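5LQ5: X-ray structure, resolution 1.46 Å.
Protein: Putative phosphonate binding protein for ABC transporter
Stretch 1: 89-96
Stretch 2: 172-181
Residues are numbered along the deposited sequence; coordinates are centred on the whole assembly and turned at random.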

ATOM      1  N   GLU A  89       3.570  11.836   3.522  1.00 27.38           N
ATOM      2  CA  GLU A  89       3.325  11.932   4.979  1.00 27.93           C
ATOM      3  C   GLU A  89       2.307  10.874   5.458  1.00 27.26           C
ATOM      4  O   GLU A  89       1.302  11.181   6.129  1.00 27.84           O
ATOM      5  N   PHE A  90       2.603   9.624   5.088  1.00 23.34           N
ATOM      6  CA  PHE A  90       1.672   8.510   5.277  1.00 21.46           C
ATOM      7  C   PHE A  90       1.786   8.002   6.724  1.00 21.84           C
ATOM      8  O   PHE A  90       2.834   8.086   7.333  1.00 22.33           O
ATOM      9  N   LYS A  91       0.688   7.445   7.218  1.00 20.60           N
ATOM     10  CA  LYS A  91       0.584   6.930   8.583  1.00 21.20           C
ATOM     11  C   LYS A  91      -0.114   5.570   8.662  1.00 19.57           C
ATOM     12  O   LYS A  91      -0.945   5.233   7.822  1.00 22.00           O
ATOM     13  N   SER A  92       0.261   4.816   9.693  1.00 21.16           N
ATOM     14  CA  SER A  92      -0.457   3.623  10.082  1.00 20.13           C
ATOM     15  C   SER A  92      -1.304   3.910  11.311  1.00 18.79           C
ATOM     16  O   SER A  92      -1.069   4.865  12.069  1.00 22.06           O
ATOM     17  N   VAL A  93      -2.246   3.010  11.525  1.00 20.18           N
ATOM     18  CA  VAL A  93      -2.979   2.886  12.777  1.00 22.29           C
ATOM     19  C   VAL A  93      -2.811   1.499  13.364  1.00 22.40           C
ATOM     20  O   VAL A  93      -2.703   0.475  12.652  1.00 19.73           O
ATOM     21  N   PHE A  94      -2.703   1.491  14.678  1.00 19.87           N
ATOM     22  CA  PHE A  94      -2.899   0.311  15.476  1.00 19.45           C
ATOM     23  C   PHE A  94      -4.339   0.299  15.959  1.00 22.24           C
ATOM     24  O   PHE A  94      -4.832   1.311  16.467  1.00 22.73           O
ATOM     25  N   VAL A  95      -5.001  -0.835  15.814  1.00 20.32           N
ATOM     26  CA  VAL A  95      -6.369  -1.047  16.253  1.00 20.31           C
ATOM     27  C   VAL A  95      -6.450  -2.221  17.210  1.00 21.52           C
ATOM     28  O   VAL A  95      -5.642  -3.184  17.117  1.00 21.42           O
ATOM     29  N   VAL A  96      -7.423  -2.144  18.121  1.00 23.57           N
ATOM     30  CA  VAL A  96      -7.678  -3.195  19.094  1.00 24.64           C
ATOM     31  C   VAL A  96      -9.140  -3.573  19.133  1.00 24.32           C
ATOM     32  O   VAL A  96     -10.014  -2.752  18.851  1.00 23.88           O
ATOM     33  N   ALA A 172      -5.395  -7.469  18.257  1.00 17.80           N
ATOM     34  CA  ALA A 172      -4.837  -6.205  17.822  1.00 17.55           C
ATOM     35  C   ALA A 172      -4.177  -6.382  16.480  1.00 17.70           C
ATOM     36  O   ALA A 172      -3.769  -7.487  16.141  1.00 18.44           O
ATOM     37  N   GLY A 173      -4.032  -5.277  15.757  1.00 16.95           N
ATOM     38  CA  GLY A 173      -3.310  -5.269  14.489  1.00 17.47           C
ATOM     39  C   GLY A 173      -2.937  -3.869  14.037  1.00 16.48           C
ATOM     40  O   GLY A 173      -3.241  -2.886  14.723  1.00 20.28           O
ATOM     41  N   ALA A 174      -2.220  -3.782  12.933  1.00 16.11           N
ATOM     42  CA  ALA A 174      -1.795  -2.534  12.337  1.00 17.23           C
ATOM     43  C   ALA A 174      -2.079  -2.482  10.877  1.00 15.62           C
ATOM     44  O   ALA A 174      -1.934  -3.488  10.167  1.00 16.02           O
ATOM     45  N   LEU A 175      -2.441  -1.296  10.405  1.00 16.99           N
ATOM     46  CA  LEU A 175      -2.792  -1.118   8.994  1.00 18.38           C
ATOM     47  C   LEU A 175      -2.675   0.321   8.518  1.00 19.09           C
ATOM     48  O   LEU A 175      -2.529   1.248   9.306  1.00 19.64           O
ATOM     49  N   ASN A 176      -2.777   0.450   7.204  1.00 16.97           N
ATOM     50  CA  ASN A 176      -2.941   1.706   6.437  1.00 18.37           C
ATOM     51  C   ASN A 176      -4.059   2.580   7.070  1.00 21.02           C
ATOM     52  O   ASN A 176      -5.198   2.150   7.190  1.00 20.30           O
ATOM     53  N   LYS A 177      -3.750   3.818   7.427  1.00 20.20           N
ATOM     54  CA  LYS A 177      -4.730   4.698   8.149  1.00 21.55           C
ATOM     55  C   LYS A 177      -5.901   5.106   7.227  1.00 21.70           C
ATOM     56  O   LYS A 177      -7.053   5.176   7.658  1.00 24.72           O
ATOM     57  N   GLN A 178      -5.598   5.355   5.951  1.00 22.44           N
ATOM     58  CA  GLN A 178      -6.651   5.668   4.946  1.00 25.70           C
ATOM     59  C   GLN A 178      -7.675   4.538   4.774  1.00 25.93           C
ATOM     60  O   GLN A 178      -8.859   4.760   4.660  1.00 26.27           O
ATOM     61  N   VAL A 179      -7.192   3.306   4.782  1.00 23.61           N
ATOM     62  CA  VAL A 179      -8.057   2.146   4.641  1.00 22.01           C
ATOM     63  C   VAL A 179      -8.952   2.016   5.886  1.00 25.07           C
ATOM     64  O   VAL A 179     -10.133   1.721   5.782  1.00 25.41           O
ATOM     65  N   TRP A 180      -8.367   2.236   7.055  1.00 21.65           N
ATOM     66  CA  TRP A 180      -9.100   2.215   8.312  1.00 24.96           C
ATOM     67  C   TRP A 180     -10.253   3.236   8.261  1.00 26.26           C
ATOM     68  O   TRP A 180     -11.416   2.908   8.517  1.00 26.35           O
ATOM     69  N   GLU A 181      -9.919   4.452   7.847  1.00 28.22           N
ATOM     70  CA  GLU A 181     -10.956   5.526   7.725  1.00 30.03           C
ATOM     71  C   GLU A 181     -12.041   5.229   6.692  1.00 32.69           C
ATOM     72  O   GLU A 181     -13.208   5.485   6.939  1.00 37.61           O
TER

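Residues 92-96 and 172-176 pair as antiparallel strands, and the helix that starts at Lys177 packs its first turn against one face of the pair. The strongest polar links between the stretches are backbone hydrogen bonds. Val93 N donates to Leu175 O at 2.8 Å, and Leu175 N donates to Val93 O at 2.9 Å. Val95 N to Gly173 O (2.9 Å) and Gly173 N to Val95 O (3.0 Å) repeat the pattern. A longer bond, Lys177 N to Lys91 O at 3.2 Å, extends the pairing to the first residue of the helix.

No side-chain hydrogen bond or salt bridge crosses between the stretches; two form within the second. Lys177 NZ forms a salt bridge with Glu181 OE2 at 2.7 Å, one helical turn on. Lys177 is t at chi1, chi2 and chi3 and m at chi4; its end leads away from the first stretch. Asn176, chi1 t, is the N-cap: its OD1 accepts from Val179 N at 3.0 Å. Its ND2 lies at the edge of the Phe90 ring, 3.4 Å from Phe90 CZ, and is hydrogen-bonded elsewhere in the structure. Phe90 has chi1 t; its CA-to-CB bond points sideways, but its ring comes nearer to the second stretch. Ser92 OG, chi1 m, also finds its partner elsewhere.

Val93 and Val95 share a sheet face with Leu175, and the helix covers this face. Val93 (m) has the largest area covered by the other stretch. Its CG2 meets Leu175 CD2 at 3.9 Å and Trp180 CB at 3.7 Å. Its CG1 lies 3.7 Å from Lys177 CG, so the aliphatic part of the lysine packs here while its amine reaches Glu181.

Val95 (m) puts CG2 4.0 Å from Leu175 CD2. Its CG1 sits over one face of the Trp180 ring, 3.8 Å from the centroid of the six-membered ring, a CH-pi contact. Trp180 has chi1 t, and its CA-to-CB bond points toward the first stretch. Leu175 has chi1 p with chi2 between wells; its end comes nearer to the valines. Gly173 has no side chain to add on this face.

Phe94, Val96, Ala172 and Ala174 occupy the other face. Ala174 CB lies over one face of the Phe94 ring (chi1 m), 4.1 Å from its centroid, another CH-pi contact. Val96 (m) touches Ala172, CG1 to CB, at 3.9 Å. At the margin, Lys91 (chi1 m) places CB 4.0 Å from Lys177 CD.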

ATOM      1  CB  GLU A  89       2.878  13.352   5.387  1.00 36.13           C
ATOM      2  CG  GLU A  89       1.573  13.830   4.745  1.00 56.84           C
ATOM      3  CD  GLU A  89       1.784  14.922   3.707  1.00137.74           C
ATOM      4  OE1 GLU A  89       2.595  14.708   2.785  1.00137.46           O
ATOM      5  OE2 GLU A  89       1.158  16.003   3.814  1.00138.99           O
ATOM      6  CB  PHE A  90       1.951   7.386   4.271  1.00 19.93           C
ATOM      7  CG  PHE A  90       0.737   6.584   3.919  1.00 20.56           C
ATOM      8  CD1 PHE A  90      -0.164   7.075   3.005  1.00 21.23           C
ATOM      9  CD2 PHE A  90       0.450   5.352   4.529  1.00 19.09           C
ATOM     10  CE1 PHE A  90      -1.328   6.422   2.709  1.00 21.12           C
ATOM     11  CE2 PHE A  90      -0.723   4.673   4.206  1.00 21.59           C
ATOM     12  CZ  PHE A  90      -1.623   5.217   3.302  1.00 19.78           C
ATOM     13  CB  LYS A  91      -0.175   7.903   9.498  1.00 24.88           C
ATOM     14  CG  LYS A  91       0.463   9.262   9.580  1.00 31.24           C
ATOM     15  CD  LYS A  91      -0.470  10.201  10.336  1.00 33.61           C
ATOM     16  CE  LYS A  91       0.166  11.566  10.516  1.00 48.86           C
ATOM     17  NZ  LYS A  91      -0.714  12.408  11.369  1.00 55.97           N
ATOM     18  CB  SER A  92       0.497   2.484  10.426  1.00 20.24           C
ATOM     19  OG  SER A  92       1.381   2.169   9.349  1.00 21.32           O
ATOM     20  CB  VAL A  93      -4.483   3.198  12.632  1.00 23.90           C
ATOM     21  CG1 VAL A  93      -4.649   4.648  12.202  1.00 25.24           C
ATOM     22  CG2 VAL A  93      -5.206   2.243  11.662  1.00 21.49           C
ATOM     23  CB  PHE A  94      -1.949   0.272  16.660  1.00 18.94           C
ATOM     24  CG  PHE A  94      -0.506  -0.031  16.293  1.00 18.71           C
ATOM     25  CD1 PHE A  94       0.050  -1.270  16.532  1.00 21.28           C
ATOM     26  CD2 PHE A  94       0.294   0.936  15.728  1.00 20.85           C
ATOM     27  CE1 PHE A  94       1.382  -1.522  16.233  1.00 20.55           C
ATOM     28  CE2 PHE A  94       1.631   0.692  15.398  1.00 22.10           C
ATOM     29  CZ  PHE A  94       2.178  -0.546  15.642  1.00 21.72           C
ATOM     30  CB  VAL A  95      -7.350  -1.234  15.100  1.00 22.14           C
ATOM     31  CG1 VAL A  95      -7.362  -0.029  14.187  1.00 25.14           C
ATOM     32  CG2 VAL A  95      -7.098  -2.498  14.320  1.00 22.75           C
ATOM     33  CB  VAL A  96      -7.201  -2.845  20.508  1.00 23.21           C
ATOM     34  CG1 VAL A  96      -5.680  -2.709  20.548  1.00 25.76           C
ATOM     35  CG2 VAL A  96      -7.864  -1.557  20.996  1.00 24.55           C
ATOM     36  CB  ALA A 172      -3.808  -5.671  18.819  1.00 20.67           C
ATOM     37  CB  ALA A 174      -0.314  -2.290  12.587  1.00 19.14           C
ATOM     38  CB  LEU A 175      -4.194  -1.665   8.684  1.00 18.69           C
ATOM     39  CG  LEU A 175      -5.341  -0.894   9.330  1.00 18.06           C
ATOM     40  CD1 LEU A 175      -6.518  -0.903   8.365  1.00 21.18           C
ATOM     41  CD2 LEU A 175      -5.706  -1.491  10.679  1.00 22.35           C
ATOM     42  CB  ASN A 176      -3.281   1.272   5.011  1.00 18.30           C
ATOM     43  CG  ASN A 176      -3.606   2.396   4.068  1.00 20.04           C
ATOM     44  OD1 ASN A 176      -4.253   3.371   4.440  1.00 22.47           O
ATOM     45  ND2 ASN A 176      -3.193   2.250   2.811  1.00 20.92           N
ATOM     46  CB  LYS A 177      -4.031   5.946   8.700  1.00 23.32           C
ATOM     47  CG  LYS A 177      -4.985   6.977   9.322  1.00 24.21           C
ATOM     48  CD  LYS A 177      -4.158   7.987  10.107  1.00 30.55           C
ATOM     49  CE  LYS A 177      -5.025   9.016  10.825  1.00 40.99           C
ATOM     50  NZ  LYS A 177      -5.465  10.073   9.885  1.00 52.17           N
ATOM     51  CB  GLN A 178      -6.040   6.026   3.580  1.00 35.36           C
ATOM     52  CG  GLN A 178      -7.018   6.661   2.614  1.00 51.06           C
ATOM     53  CD  GLN A 178      -7.446   8.054   3.061  1.00 41.19           C
ATOM     54  OE1 GLN A 178      -6.611   8.939   3.189  1.00 59.66           O
ATOM     55  NE2 GLN A 178      -8.748   8.247   3.302  1.00 65.43           N
ATOM     56  CB  VAL A 179      -7.273   0.837   4.368  1.00 21.92           C
ATOM     57  CG1 VAL A 179      -8.181  -0.380   4.438  1.00 23.97           C
ATOM     58  CG2 VAL A 179      -6.628   0.872   2.984  1.00 21.44           C
ATOM     59  CB  TRP A 180      -8.170   2.526   9.468  1.00 23.66           C
ATOM     60  CG  TRP A 180      -8.847   2.917  10.748  1.00 24.11           C
ATOM     61  CD1 TRP A 180      -8.804   4.151  11.348  1.00 27.14           C
ATOM     62  CD2 TRP A 180      -9.658   2.083  11.590  1.00 21.66           C
ATOM     63  NE1 TRP A 180      -9.540   4.129  12.517  1.00 28.03           N
ATOM     64  CE2 TRP A 180     -10.068   2.873  12.690  1.00 25.06           C
ATOM     65  CE3 TRP A 180     -10.071   0.743  11.527  1.00 25.89           C
ATOM     66  CZ2 TRP A 180     -10.888   2.367  13.715  1.00 34.02           C
ATOM     67  CZ3 TRP A 180     -10.895   0.244  12.542  1.00 27.62           C
ATOM     68  CH2 TRP A 180     -11.297   1.067  13.622  1.00 29.19           C
ATOM     69  CB  GLU A 181     -10.292   6.877   7.457  1.00 32.62           C
ATOM     70  CG  GLU A 181      -9.515   7.375   8.665  1.00 34.53           C
ATOM     71  CD  GLU A 181      -8.597   8.547   8.373  1.00 66.20           C
ATOM     72  OE1 GLU A 181      -8.625   9.095   7.249  1.00 77.26           O
ATOM     73  OE2 GLU A 181      -7.832   8.922   9.291  1.00 48.33           O
TER